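Local coordinates for EF-P arginine 32 rhamnosyl-transferase (PDB 5NV8), which belongs to the EarP family of rhamnosyltransferases, named for elongation factor P, and is modelled here with 2'-deoxy-thymidine-beta-L-rhamnose bound, at residues A[167-172]-A[274-279]; A[213-218]-A[239-244]; A[278-283]-A[356-361]. One frame throughout, in Å; residues are numbered along the deposited sequence.

Interaction 1 (A[167-172]-A[274-279])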
ATOM      1  N   GLY A 167     -14.372  -4.595   6.736  1.00 23.04           N
ATOM      2  CA  GLY A 167     -14.866  -5.855   7.271  1.00 23.59           C
ATOM      3  C   GLY A 167     -14.796  -7.018   6.298  1.00 23.71           C
ATOM      4  O   GLY A 167     -14.511  -8.149   6.701  1.00 24.26           O
ATOM      5  N   SER A 168     -15.041  -6.764   5.010  1.00 23.46           N
ATOM      6  CA  SER A 168     -15.084  -7.826   4.010  1.00 36.59           C
ATOM      7  C   SER A 168     -13.869  -7.822   3.087  1.00 30.70           C
ATOM      8  O   SER A 168     -13.900  -8.457   2.030  1.00 30.70           O
ATOM      9  CB  SER A 168     -16.365  -7.725   3.183  1.00 29.01           C
ATOM     10  OG  SER A 168     -16.333  -6.590   2.333  1.00 23.97           O
ATOM     11  N   LEU A 169     -12.795  -7.128   3.466  1.00 35.58           N
ATOM     12  CA  LEU A 169     -11.648  -7.001   2.571  1.00 22.23           C
ATOM     13  C   LEU A 169     -10.954  -8.342   2.362  1.00 32.61           C
ATOM     14  O   LEU A 169     -10.732  -8.765   1.221  1.00 22.50           O
ATOM     15  CB  LEU A 169     -10.666  -5.966   3.119  1.00 22.21           C
ATOM     16  CG  LEU A 169      -9.414  -5.766   2.265  1.00 21.53           C
ATOM     17  CD1 LEU A 169      -9.801  -5.265   0.887  1.00 21.57           C
ATOM     18  CD2 LEU A 169      -8.451  -4.803   2.939  1.00 26.57           C
ATOM     19  N   LEU A 170     -10.592  -9.018   3.457  1.00 22.77           N
ATOM     20  CA  LEU A 170      -9.911 -10.304   3.343  1.00 27.36           C
ATOM     21  C   LEU A 170     -10.757 -11.310   2.570  1.00 32.50           C
ATOM     22  O   LEU A 170     -10.231 -12.079   1.757  1.00 24.23           O
ATOM     23  CB  LEU A 170      -9.572 -10.844   4.732  1.00 23.87           C
ATOM     24  CG  LEU A 170      -8.519 -10.092   5.550  1.00 37.35           C
ATOM     25  CD1 LEU A 170      -7.911 -11.015   6.595  1.00 47.23           C
ATOM     26  CD2 LEU A 170      -7.437  -9.500   4.661  1.00 38.35           C
ATOM     27  N   ALA A 171     -12.072 -11.313   2.803  1.00 24.52           N
ATOM     28  CA  ALA A 171     -12.946 -12.219   2.063  1.00 36.66           C
ATOM     29  C   ALA A 171     -12.991 -11.860   0.582  1.00 31.40           C
ATOM     30  O   ALA A 171     -12.960 -12.749  -0.277  1.00 27.45           O
ATOM     31  CB  ALA A 171     -14.352 -12.207   2.663  1.00 35.89           C
ATOM     32  N   ARG A 172     -13.066 -10.564   0.263  1.00 29.22           N
ATOM     33  CA  ARG A 172     -13.038 -10.145  -1.136  1.00 24.49           C
ATOM     34  C   ARG A 172     -11.692 -10.444  -1.782  1.00 31.56           C
ATOM     35  O   ARG A 172     -11.624 -10.664  -2.997  1.00 37.28           O
ATOM     36  CB  ARG A 172     -13.357  -8.653  -1.251  1.00 23.96           C
ATOM     37  CG  ARG A 172     -14.820  -8.303  -1.014  1.00 30.22           C
ATOM     38  CD  ARG A 172     -15.091  -6.826  -1.269  1.00 26.95           C
ATOM     39  NE  ARG A 172     -14.802  -6.006  -0.096  1.00 31.53           N
ATOM     40  CZ  ARG A 172     -13.736  -5.219   0.020  1.00 43.75           C
ATOM     41  NH1 ARG A 172     -12.854  -5.145  -0.970  1.00 37.91           N
ATOM     42  NH2 ARG A 172     -13.549  -4.506   1.125  1.00 25.65           N
ATOM     43  N   LEU A 274      -5.066  -4.701  -8.224  1.00 23.84           N
ATOM     44  CA  LEU A 274      -3.687  -4.734  -8.701  1.00 37.05           C
ATOM     45  C   LEU A 274      -2.781  -5.448  -7.704  1.00 36.20           C
ATOM     46  O   LEU A 274      -2.037  -6.364  -8.072  1.00 22.63           O
ATOM     47  CB  LEU A 274      -3.187  -3.312  -8.959  1.00 24.55           C
ATOM     48  CG  LEU A 274      -1.861  -3.187  -9.718  1.00 33.54           C
ATOM     49  CD1 LEU A 274      -1.908  -3.969 -11.022  1.00 30.15           C
ATOM     50  CD2 LEU A 274      -1.525  -1.731  -9.978  1.00 26.13           C
ATOM     51  N   LEU A 275      -2.838  -5.041  -6.431  1.00 26.44           N
ATOM     52  CA  LEU A 275      -1.997  -5.665  -5.413  1.00 21.71           C
ATOM     53  C   LEU A 275      -2.272  -7.160  -5.307  1.00 21.81           C
ATOM     54  O   LEU A 275      -1.338  -7.965  -5.216  1.00 23.69           O
ATOM     55  CB  LEU A 275      -2.216  -4.987  -4.060  1.00 21.55           C
ATOM     56  CG  LEU A 275      -1.833  -3.509  -3.936  1.00 38.12           C
ATOM     57  CD1 LEU A 275      -2.223  -2.974  -2.565  1.00 25.53           C
ATOM     58  CD2 LEU A 275      -0.343  -3.306  -4.189  1.00 32.89           C
ATOM     59  N   TRP A 276      -3.549  -7.551  -5.323  1.00 21.56           N
ATOM     60  CA  TRP A 276      -3.909  -8.961  -5.232  1.00 35.97           C
ATOM     61  C   TRP A 276      -3.436  -9.765  -6.438  1.00 36.91           C
ATOM     62  O   TRP A 276      -3.315 -10.990  -6.339  1.00 45.44           O
ATOM     63  CB  TRP A 276      -5.427  -9.111  -5.081  1.00 22.04           C
ATOM     64  CG  TRP A 276      -6.016  -8.339  -3.935  1.00 31.48           C
ATOM     65  CD1 TRP A 276      -5.347  -7.829  -2.857  1.00 35.64           C
ATOM     66  CD2 TRP A 276      -7.395  -7.985  -3.754  1.00 32.04           C
ATOM     67  NE1 TRP A 276      -6.224  -7.185  -2.018  1.00 30.67           N
ATOM     68  CE2 TRP A 276      -7.486  -7.263  -2.547  1.00 24.51           C
ATOM     69  CE3 TRP A 276      -8.561  -8.209  -4.496  1.00 27.20           C
ATOM     70  CZ2 TRP A 276      -8.695  -6.767  -2.062  1.00 29.61           C
ATOM     71  CZ3 TRP A 276      -9.760  -7.715  -4.013  1.00 26.32           C
ATOM     72  CH2 TRP A 276      -9.818  -7.003  -2.807  1.00 22.41           C
ATOM     73  N   SER A 277      -3.160  -9.107  -7.566  1.00 31.19           N
ATOM     74  CA  SER A 277      -2.848  -9.806  -8.807  1.00 23.02           C
ATOM     75  C   SER A 277      -1.366 -10.118  -8.972  1.00 33.46           C
ATOM     76  O   SER A 277      -1.024 -11.102  -9.638  1.00 28.50           O
ATOM     77  CB  SER A 277      -3.334  -8.979 -10.001  1.00 23.85           C
ATOM     78  OG  SER A 277      -4.743  -9.086 -10.148  1.00 33.74           O
ATOM     79  N   CYS A 278      -0.487  -9.319  -8.377  1.00 25.64           N
ATOM     80  CA  CYS A 278       0.949  -9.431  -8.581  1.00 29.40           C
ATOM     81  C   CYS A 278       1.589 -10.320  -7.515  1.00 32.20           C
ATOM     82  O   CYS A 278       1.069 -10.484  -6.410  1.00 29.49           O
ATOM     83  CB  CYS A 278       1.596  -8.042  -8.551  1.00 27.16           C
ATOM     84  SG  CYS A 278       0.846  -6.826  -9.632  1.00 34.10           S
ATOM     85  N   ASP A 279       2.747 -10.887  -7.861  1.00 24.55           N
ATOM     86  CA  ASP A 279       3.488 -11.731  -6.934  1.00 21.70           C
ATOM     87  C   ASP A 279       4.413 -10.938  -6.018  1.00 30.16           C
ATOM     88  O   ASP A 279       4.941 -11.506  -5.055  1.00 21.67           O
ATOM     89  CB  ASP A 279       4.298 -12.776  -7.708  1.00 26.14           C
ATOM     90  CG  ASP A 279       3.454 -13.528  -8.718  1.00 34.83           C
ATOM     91  OD1 ASP A 279       2.464 -14.171  -8.307  1.00 39.76           O
ATOM     92  OD2 ASP A 279       3.773 -13.461  -9.924  1.00 25.90           O
TER
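Trp276 reaches out from the last turn of helix 268-277 and meets Leu169 and Arg172, one turn apart at the start of helix 169-177, with the far rim of its six-membered ring. Leu169 comes in at the ring edge, close to the indole plane, and its CD1 lies 3.5 Å from Trp276 CZ2. The leucine CG stands anti to the backbone N (chi1 179°), a setting that swings the branch over to the indole although the CB itself does not aim at it. Arg172 takes the neighbouring corner: its carbonyl O is 3.6 Å from Trp276 CZ3, and its NH1 is 4.0 Å from Trp276 CH2. Guanidinium and indole planes are inclined by 40°, so the two groups are not stacked. The contact joins the end of one helix to the beginning of another in a GT-B-type protein of two Rossmann-like domains, with helix 268-277 leading directly into strand 280-284 of the six-stranded mixed sheet. The arginine chain bends at chi3 (-85°) and folds back over its own helix, where NE donates to Ser168 OG at 2.9 Å, nearly in the guanidinium plane. Leu169 CA lies above one guanidinium face, toward its rim. Helix 287-295 adds to the packing, with Arg291 and Trp294 against Leu169 and Ala295 against Trp276, while Gln177 binds the Trp276 carbonyl.

Interaction 2 (A[213-218]-A[239-244])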
ATOM      1  N   ASN A 213      19.560  -0.031 -10.579  1.00 37.76           N
ATOM      2  CA  ASN A 213      20.194  -1.299 -10.229  1.00 36.49           C
ATOM      3  C   ASN A 213      19.173  -2.430 -10.160  1.00 34.03           C
ATOM      4  O   ASN A 213      19.481  -3.571 -10.522  1.00 32.95           O
ATOM      5  CB  ASN A 213      20.943  -1.168  -8.903  1.00 37.46           C
ATOM      6  CG  ASN A 213      22.176  -0.285  -9.011  1.00 49.06           C
ATOM      7  OD1 ASN A 213      22.729  -0.097 -10.096  1.00 44.34           O
ATOM      8  ND2 ASN A 213      22.614   0.259  -7.880  1.00 41.64           N
ATOM      9  N   TRP A 214      17.954  -2.133  -9.703  1.00 33.30           N
ATOM     10  CA  TRP A 214      16.921  -3.163  -9.628  1.00 34.12           C
ATOM     11  C   TRP A 214      16.459  -3.580 -11.019  1.00 30.62           C
ATOM     12  O   TRP A 214      16.345  -4.775 -11.312  1.00 29.39           O
ATOM     13  CB  TRP A 214      15.738  -2.664  -8.799  1.00 30.82           C
ATOM     14  CG  TRP A 214      14.825  -3.760  -8.348  1.00 28.98           C
ATOM     15  CD1 TRP A 214      15.123  -5.087  -8.258  1.00 27.99           C
ATOM     16  CD2 TRP A 214      13.462  -3.624  -7.929  1.00 28.15           C
ATOM     17  NE1 TRP A 214      14.032  -5.787  -7.806  1.00 27.10           N
ATOM     18  CE2 TRP A 214      12.999  -4.911  -7.595  1.00 26.82           C
ATOM     19  CE3 TRP A 214      12.590  -2.540  -7.800  1.00 35.01           C
ATOM     20  CZ2 TRP A 214      11.703  -5.145  -7.141  1.00 25.79           C
ATOM     21  CZ3 TRP A 214      11.303  -2.773  -7.349  1.00 34.79           C
ATOM     22  CH2 TRP A 214      10.872  -4.066  -7.026  1.00 30.24           C
ATOM     23  N   LEU A 215      16.179  -2.604 -11.886  1.00 36.73           N
ATOM     24  CA  LEU A 215      15.744  -2.926 -13.241  1.00 34.41           C
ATOM     25  C   LEU A 215      16.840  -3.630 -14.030  1.00 31.76           C
ATOM     26  O   LEU A 215      16.538  -4.429 -14.924  1.00 31.12           O
ATOM     27  CB  LEU A 215      15.296  -1.659 -13.967  1.00 33.17           C
ATOM     28  CG  LEU A 215      14.260  -0.778 -13.265  1.00 33.36           C
ATOM     29  CD1 LEU A 215      13.901   0.411 -14.147  1.00 37.61           C
ATOM     30  CD2 LEU A 215      13.019  -1.571 -12.891  1.00 31.44           C
ATOM     31  N   ASP A 216      18.110  -3.350 -13.725  1.00 32.81           N
ATOM     32  CA  ASP A 216      19.193  -4.112 -14.336  1.00 36.64           C
ATOM     33  C   ASP A 216      19.175  -5.560 -13.861  1.00 40.71           C
ATOM     34  O   ASP A 216      19.483  -6.477 -14.631  1.00 30.78           O
ATOM     35  CB  ASP A 216      20.542  -3.463 -14.023  1.00 41.69           C
ATOM     36  CG  ASP A 216      20.755  -2.163 -14.776  1.00 44.96           C
ATOM     37  OD1 ASP A 216      20.096  -1.958 -15.816  1.00 36.99           O
ATOM     38  OD2 ASP A 216      21.591  -1.347 -14.329  1.00 41.31           O
ATOM     39  N   ALA A 217      18.814  -5.782 -12.595  1.00 37.44           N
ATOM     40  CA  ALA A 217      18.725  -7.144 -12.079  1.00 32.88           C
ATOM     41  C   ALA A 217      17.579  -7.908 -12.731  1.00 29.51           C
ATOM     42  O   ALA A 217      17.744  -9.069 -13.122  1.00 31.96           O
ATOM     43  CB  ALA A 217      18.562  -7.117 -10.559  1.00 30.68           C
ATOM     44  N   LEU A 218      16.411  -7.271 -12.859  1.00 27.73           N
ATOM     45  CA  LEU A 218      15.268  -7.930 -13.486  1.00 26.92           C
ATOM     46  C   LEU A 218      15.531  -8.212 -14.960  1.00 32.22           C
ATOM     47  O   LEU A 218      15.204  -9.296 -15.460  1.00 30.41           O
ATOM     48  CB  LEU A 218      14.014  -7.069 -13.324  1.00 34.50           C
ATOM     49  CG  LEU A 218      13.587  -6.716 -11.894  1.00 40.47           C
ATOM     50  CD1 LEU A 218      12.291  -5.911 -11.887  1.00 26.41           C
ATOM     51  CD2 LEU A 218      13.438  -7.974 -11.052  1.00 32.39           C
ATOM     52  N   SER A 239      12.125   6.306 -17.170  1.00 55.33           N
ATOM     53  CA  SER A 239      12.483   6.752 -18.510  1.00 52.42           C
ATOM     54  C   SER A 239      13.988   6.944 -18.644  1.00 51.30           C
ATOM     55  O   SER A 239      14.577   6.576 -19.668  1.00 51.97           O
ATOM     56  CB  SER A 239      11.740   8.044 -18.849  1.00 58.23           C
ATOM     57  OG  SER A 239      10.366   7.944 -18.517  1.00 59.08           O
ATOM     58  N   GLN A 240      14.632   7.511 -17.619  1.00 51.96           N
ATOM     59  CA  GLN A 240      16.079   7.696 -17.654  1.00 54.99           C
ATOM     60  C   GLN A 240      16.827   6.372 -17.723  1.00 57.43           C
ATOM     61  O   GLN A 240      17.988   6.349 -18.145  1.00 58.24           O
ATOM     62  CB  GLN A 240      16.541   8.487 -16.427  1.00 54.67           C
ATOM     63  CG  GLN A 240      15.804   9.797 -16.205  1.00 63.72           C
ATOM     64  CD  GLN A 240      15.930  10.301 -14.776  1.00 72.84           C
ATOM     65  OE1 GLN A 240      16.924  10.039 -14.099  1.00 69.78           O
ATOM     66  NE2 GLN A 240      14.918  11.026 -14.313  1.00 79.13           N
ATOM     67  N   TRP A 241      16.193   5.270 -17.314  1.00 54.40           N
ATOM     68  CA  TRP A 241      16.842   3.967 -17.396  1.00 55.75           C
ATOM     69  C   TRP A 241      16.695   3.356 -18.785  1.00 56.89           C
ATOM     70  O   TRP A 241      17.663   2.817 -19.331  1.00 59.08           O
ATOM     71  CB  TRP A 241      16.268   3.025 -16.336  1.00 46.66           C
ATOM     72  CG  TRP A 241      16.917   1.674 -16.339  1.00 45.95           C
ATOM     73  CD1 TRP A 241      18.102   1.331 -15.755  1.00 43.90           C
ATOM     74  CD2 TRP A 241      16.422   0.486 -16.969  1.00 44.03           C
ATOM     75  NE1 TRP A 241      18.373   0.004 -15.979  1.00 38.74           N
ATOM     76  CE2 TRP A 241      17.357  -0.538 -16.722  1.00 42.16           C
ATOM     77  CE3 TRP A 241      15.276   0.189 -17.715  1.00 46.82           C
ATOM     78  CZ2 TRP A 241      17.183  -1.839 -17.193  1.00 36.01           C
ATOM     79  CZ3 TRP A 241      15.106  -1.102 -18.184  1.00 43.70           C
ATOM     80  CH2 TRP A 241      16.056  -2.100 -17.922  1.00 35.59           C
ATOM     81  N   LEU A 242      15.496   3.429 -19.369  1.00 53.53           N
ATOM     82  CA  LEU A 242      15.294   2.876 -20.703  1.00 55.28           C
ATOM     83  C   LEU A 242      15.991   3.710 -21.770  1.00 51.49           C
ATOM     84  O   LEU A 242      16.403   3.170 -22.803  1.00 57.93           O
ATOM     85  CB  LEU A 242      13.800   2.763 -21.002  1.00 56.29           C
ATOM     86  CG  LEU A 242      13.055   1.697 -20.196  1.00 60.38           C
ATOM     87  CD1 LEU A 242      11.608   2.102 -19.986  1.00 55.81           C
ATOM     88  CD2 LEU A 242      13.141   0.339 -20.879  1.00 58.91           C
ATOM     89  N   GLY A 243      16.125   5.016 -21.547  1.00 51.70           N
ATOM     90  CA  GLY A 243      16.905   5.872 -22.414  1.00 62.54           C
ATOM     91  C   GLY A 243      16.189   6.418 -23.630  1.00 68.56           C
ATOM     92  O   GLY A 243      16.791   7.196 -24.382  1.00 65.20           O
ATOM     93  N   GLU A 244      14.934   6.047 -23.854  1.00 74.53           N
ATOM     94  CA  GLU A 244      14.194   6.537 -25.004  1.00 78.70           C
ATOM     95  C   GLU A 244      13.364   7.757 -24.587  1.00 80.46           C
ATOM     96  O   GLU A 244      13.651   8.400 -23.570  1.00 77.24           O
ATOM     97  CB  GLU A 244      13.353   5.397 -25.589  1.00 78.41           C
ATOM     98  CG  GLU A 244      13.904   4.010 -25.289  1.00 77.36           C
ATOM     99  CD  GLU A 244      13.412   2.950 -26.260  1.00 80.00           C
ATOM    100  OE1 GLU A 244      12.193   2.852 -26.487  1.00 80.23           O
ATOM    101  OE2 GLU A 244      14.257   2.199 -26.792  1.00 79.02           O
TER
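Trp241 NE1 donates to Asp216 OD1 at 2.6 Å, a short hydrogen bond between helix 235-242 and helix 211-220. It is bent, with an N-H...O angle of 144°. The acceptor lies almost in the indole plane, but seen from Asp216 the donor stands well out of the carboxylate plane, and the two planes are 46° apart. OD1 is displaced from the N-H toward the benzene side of the ring edge, 3.2 Å from Trp241 CE2 and equally near CZ2. Asp216 and Trp241 run past each other in opposite directions, each reaching toward the other's helix.

Leu215, the preceding residue, covers one face of the same indole. Its CB is centred over the six-membered ring, 3.7 Å from the centroid and 15° off the normal, a CH-pi contact. The branch continues along that face toward the ring fusion, where CD1 is 3.8 Å from Trp241 CD2. A fully extended first torsion carries the indole of Trp241 from its own helix to the neighbouring one. The Leu215 carbonyl O stands above the benzene rim on the face that CB covers, 3.5 Å from Trp241 CZ2.

Both helices follow parallel strands of the mixed sheet, 199-203 and 225-230, in the alternating strand-helix order of a Rossmann-like domain. Leu215 also packs on Leu227 of strand 225-230, while Leu242 rests on Val260 of strand 258-263. Gly243, with positive phi, ends helix 235-242 just beyond the tryptophan.

One indole thus serves two kinds of contact: the leucine on its apolar face and the hydrogen bond at its edge together probably restrain the ring's rotation, and the bond probably draws some stability from the charge of the carboxylate.

Interaction 3 (A[278-283]-A[356-361])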
ATOM      1  N   CYS A 278      -0.487  -9.319  -8.377  1.00 25.64           N
ATOM      2  CA  CYS A 278       0.949  -9.431  -8.581  1.00 29.40           C
ATOM      3  C   CYS A 278       1.589 -10.320  -7.515  1.00 32.20           C
ATOM      4  O   CYS A 278       1.069 -10.484  -6.410  1.00 29.49           O
ATOM      5  CB  CYS A 278       1.596  -8.042  -8.551  1.00 27.16           C
ATOM      6  SG  CYS A 278       0.846  -6.826  -9.632  1.00 34.10           S
ATOM      7  N   ASP A 279       2.747 -10.887  -7.861  1.00 24.55           N
ATOM      8  CA  ASP A 279       3.488 -11.731  -6.934  1.00 21.70           C
ATOM      9  C   ASP A 279       4.413 -10.938  -6.018  1.00 30.16           C
ATOM     10  O   ASP A 279       4.941 -11.506  -5.055  1.00 21.67           O
ATOM     11  CB  ASP A 279       4.298 -12.776  -7.708  1.00 26.14           C
ATOM     12  CG  ASP A 279       3.454 -13.528  -8.718  1.00 34.83           C
ATOM     13  OD1 ASP A 279       2.464 -14.171  -8.307  1.00 39.76           O
ATOM     14  OD2 ASP A 279       3.773 -13.461  -9.924  1.00 25.90           O
ATOM     15  N   PHE A 280       4.615  -9.649  -6.293  1.00 21.54           N
ATOM     16  CA  PHE A 280       5.439  -8.785  -5.457  1.00 26.45           C
ATOM     17  C   PHE A 280       4.958  -7.352  -5.634  1.00 21.92           C
ATOM     18  O   PHE A 280       4.819  -6.881  -6.766  1.00 22.95           O
ATOM     19  CB  PHE A 280       6.922  -8.904  -5.825  1.00 25.73           C
ATOM     20  CG  PHE A 280       7.841  -8.183  -4.880  1.00 29.44           C
ATOM     21  CD1 PHE A 280       8.107  -8.701  -3.622  1.00 22.78           C
ATOM     22  CD2 PHE A 280       8.446  -6.992  -5.252  1.00 28.91           C
ATOM     23  CE1 PHE A 280       8.956  -8.041  -2.749  1.00 28.33           C
ATOM     24  CE2 PHE A 280       9.296  -6.328  -4.385  1.00 23.98           C
ATOM     25  CZ  PHE A 280       9.550  -6.854  -3.131  1.00 28.82           C
ATOM     26  N   ASN A 281       4.703  -6.666  -4.524  1.00 22.03           N
ATOM     27  CA  ASN A 281       4.123  -5.328  -4.552  1.00 29.37           C
ATOM     28  C   ASN A 281       5.041  -4.353  -3.829  1.00 24.23           C
ATOM     29  O   ASN A 281       5.256  -4.477  -2.619  1.00 26.86           O
ATOM     30  CB  ASN A 281       2.731  -5.322  -3.918  1.00 26.23           C
ATOM     31  CG  ASN A 281       1.734  -6.162  -4.697  1.00 28.46           C
ATOM     32  OD1 ASN A 281       1.334  -5.805  -5.807  1.00 21.85           O
ATOM     33  ND2 ASN A 281       1.310  -7.272  -4.106  1.00 23.22           N
ATOM     34  N   ALA A 282       5.563  -3.376  -4.564  1.00 29.59           N
ATOM     35  CA  ALA A 282       6.393  -2.321  -3.997  1.00 25.19           C
ATOM     36  C   ALA A 282       5.515  -1.094  -3.770  1.00 30.19           C
ATOM     37  O   ALA A 282       5.080  -0.450  -4.729  1.00 32.10           O
ATOM     38  CB  ALA A 282       7.569  -2.001  -4.917  1.00 32.99           C
ATOM     39  N   VAL A 283       5.253  -0.776  -2.502  1.00 34.55           N
ATOM     40  CA  VAL A 283       4.384   0.345  -2.152  1.00 32.91           C
ATOM     41  C   VAL A 283       5.183   1.413  -1.418  1.00 32.09           C
ATOM     42  O   VAL A 283       6.409   1.313  -1.294  1.00 29.09           O
ATOM     43  CB  VAL A 283       3.184  -0.118  -1.304  1.00 25.72           C
ATOM     44  CG1 VAL A 283       2.106  -0.726  -2.195  1.00 24.67           C
ATOM     45  CG2 VAL A 283       3.639  -1.108  -0.241  1.00 25.26           C
ATOM     46  N   GLN A 356      16.096 -16.274  -3.430  1.00 40.77           N
ATOM     47  CA  GLN A 356      16.542 -17.588  -2.981  1.00 40.35           C
ATOM     48  C   GLN A 356      15.640 -18.174  -1.905  1.00 35.10           C
ATOM     49  O   GLN A 356      15.751 -19.369  -1.612  1.00 33.09           O
ATOM     50  CB  GLN A 356      17.977 -17.516  -2.444  1.00 48.75           C
ATOM     51  CG  GLN A 356      18.968 -16.817  -3.356  1.00 47.50           C
ATOM     52  CD  GLN A 356      18.996 -17.411  -4.749  1.00 57.02           C
ATOM     53  OE1 GLN A 356      18.521 -16.800  -5.707  1.00 61.24           O
ATOM     54  NE2 GLN A 356      19.556 -18.609  -4.871  1.00 54.45           N
ATOM     55  N   HIS A 357      14.761 -17.371  -1.314  1.00 29.46           N
ATOM     56  CA  HIS A 357      13.918 -17.796  -0.205  1.00 39.11           C
ATOM     57  C   HIS A 357      12.463 -17.432  -0.463  1.00 36.00           C
ATOM     58  O   HIS A 357      11.723 -17.078   0.458  1.00 39.30           O
ATOM     59  CB  HIS A 357      14.397 -17.180   1.107  1.00 40.94           C
ATOM     60  CG  HIS A 357      15.859 -17.369   1.368  1.00 41.86           C
ATOM     61  ND1 HIS A 357      16.405 -18.595   1.683  1.00 35.39           N
ATOM     62  CD2 HIS A 357      16.886 -16.487   1.369  1.00 37.55           C
ATOM     63  CE1 HIS A 357      17.706 -18.460   1.863  1.00 39.20           C
ATOM     64  NE2 HIS A 357      18.024 -17.191   1.679  1.00 40.26           N
ATOM     65  N   TRP A 358      12.027 -17.519  -1.719  1.00 31.97           N
ATOM     66  CA  TRP A 358      10.679 -17.067  -2.053  1.00 30.72           C
ATOM     67  C   TRP A 358       9.576 -17.870  -1.371  1.00 37.68           C
ATOM     68  O   TRP A 358       8.610 -17.242  -0.898  1.00 39.50           O
ATOM     69  CB  TRP A 358      10.491 -17.063  -3.573  1.00 25.75           C
ATOM     70  CG  TRP A 358       9.584 -15.973  -4.029  1.00 29.03           C
ATOM     71  CD1 TRP A 358       8.326 -16.113  -4.536  1.00 24.01           C
ATOM     72  CD2 TRP A 358       9.855 -14.566  -4.008  1.00 25.21           C
ATOM     73  NE1 TRP A 358       7.798 -14.881  -4.835  1.00 23.21           N
ATOM     74  CE2 TRP A 358       8.718 -13.914  -4.521  1.00 31.11           C
ATOM     75  CE3 TRP A 358      10.952 -13.796  -3.606  1.00 26.20           C
ATOM     76  CZ2 TRP A 358       8.644 -12.527  -4.646  1.00 34.21           C
ATOM     77  CZ3 TRP A 358      10.878 -12.416  -3.731  1.00 27.53           C
ATOM     78  CH2 TRP A 358       9.732 -11.797  -4.246  1.00 34.08           C
ATOM     79  N   PRO A 359       9.624 -19.208  -1.288  1.00 32.45           N
ATOM     80  CA  PRO A 359       8.573 -19.916  -0.535  1.00 29.00           C
ATOM     81  C   PRO A 359       8.460 -19.471   0.914  1.00 34.45           C
ATOM     82  O   PRO A 359       7.344 -19.373   1.442  1.00 29.57           O
ATOM     83  CB  PRO A 359       8.997 -21.386  -0.648  1.00 30.64           C
ATOM     84  CG  PRO A 359       9.744 -21.451  -1.920  1.00 36.22           C
ATOM     85  CD  PRO A 359      10.503 -20.156  -2.002  1.00 38.03           C
ATOM     86  N   GLU A 360       9.588 -19.200   1.574  1.00 30.63           N
ATOM     87  CA  GLU A 360       9.538 -18.699   2.944  1.00 37.12           C
ATOM     88  C   GLU A 360       8.935 -17.301   3.000  1.00 39.49           C
ATOM     89  O   GLU A 360       8.133 -17.001   3.892  1.00 48.58           O
ATOM     90  CB  GLU A 360      10.939 -18.699   3.558  1.00 42.77           C
ATOM     91  CG  GLU A 360      11.220 -19.871   4.485  1.00 40.97           C
ATOM     92  CD  GLU A 360      12.174 -19.512   5.612  1.00 44.37           C
ATOM     93  OE1 GLU A 360      13.385 -19.362   5.350  1.00 42.46           O
ATOM     94  OE2 GLU A 360      11.710 -19.379   6.763  1.00 45.59           O
ATOM     95  N   LEU A 361       9.306 -16.431   2.056  1.00 28.25           N
ATOM     96  CA  LEU A 361       8.785 -15.067   2.065  1.00 36.84           C
ATOM     97  C   LEU A 361       7.309 -15.033   1.689  1.00 40.65           C
ATOM     98  O   LEU A 361       6.547 -14.217   2.223  1.00 37.03           O
ATOM     99  CB  LEU A 361       9.605 -14.186   1.123  1.00 32.79           C
ATOM    100  CG  LEU A 361      11.101 -14.076   1.436  1.00 32.65           C
ATOM    101  CD1 LEU A 361      11.750 -12.985   0.600  1.00 26.81           C
ATOM    102  CD2 LEU A 361      11.323 -13.821   2.917  1.00 28.76           C
TER
HETATM  103  O   HOH W   1       5.289 -14.418  -4.736  1.00 23.86           O
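Where the chain enters strand 280-284, the CA of Asp279 is 10.2 Å from the CA of Trp358 in helix 358-373, and side chains bridge the interval. Trp358, in the first turn of its helix, presents the rim of its six-membered ring to Phe280, whose CD1 is 3.6 Å from Trp358 CH2. The ring planes meet at 48° with centroids 5.8 Å apart, an oblique pair. With chi1 at -172°, the phenyl group of Phe280 is turned away from its own backbone N and out toward the helix. The Asp279 carbonyl O also lies at the indole edge, 3.9 Å from Trp358 CZ2. A water links the two polar groups: it accepts from Trp358 NE1 at 2.6 Å and donates to Asp279 O at 3.0 Å. Around this pair, Trp351 meets Phe280 edge-to-face, Pro298 touches both side chains, and Arg355 makes a cation-pi contact with Trp358. The contact thereby fastens the helix to a strand inside the six-stranded sheet. With one water satisfying the indole N-H and the strand carbonyl together, the largely buried aromatic contact can include both polar groups without a direct bond between them.

Overall arrangement
Interactions 1 and 3 share Cys278 and Asp279, where helix 268-277 passes into strand 280-284; their centres are 15 Å apart, and a probable hydrogen bond from Asn281 ND2 to Leu275 O ties them. Interaction 2 lies farther out, its centre 29 Å from that of interaction 1 and 20 Å from that of interaction 3, but Trp214 packs against Phe280 of interaction 3. Along the chain, interaction 2 is nested within the loop closed by interaction 1 and is complete before interaction 3 begins. Interactions 1 and 3 bring helices 169-177 and 358-373, distant in sequence, to helix 268-277 and its strand; interaction 2 is a local contact between helices 211-220 and 235-242 of successive strand-helix units.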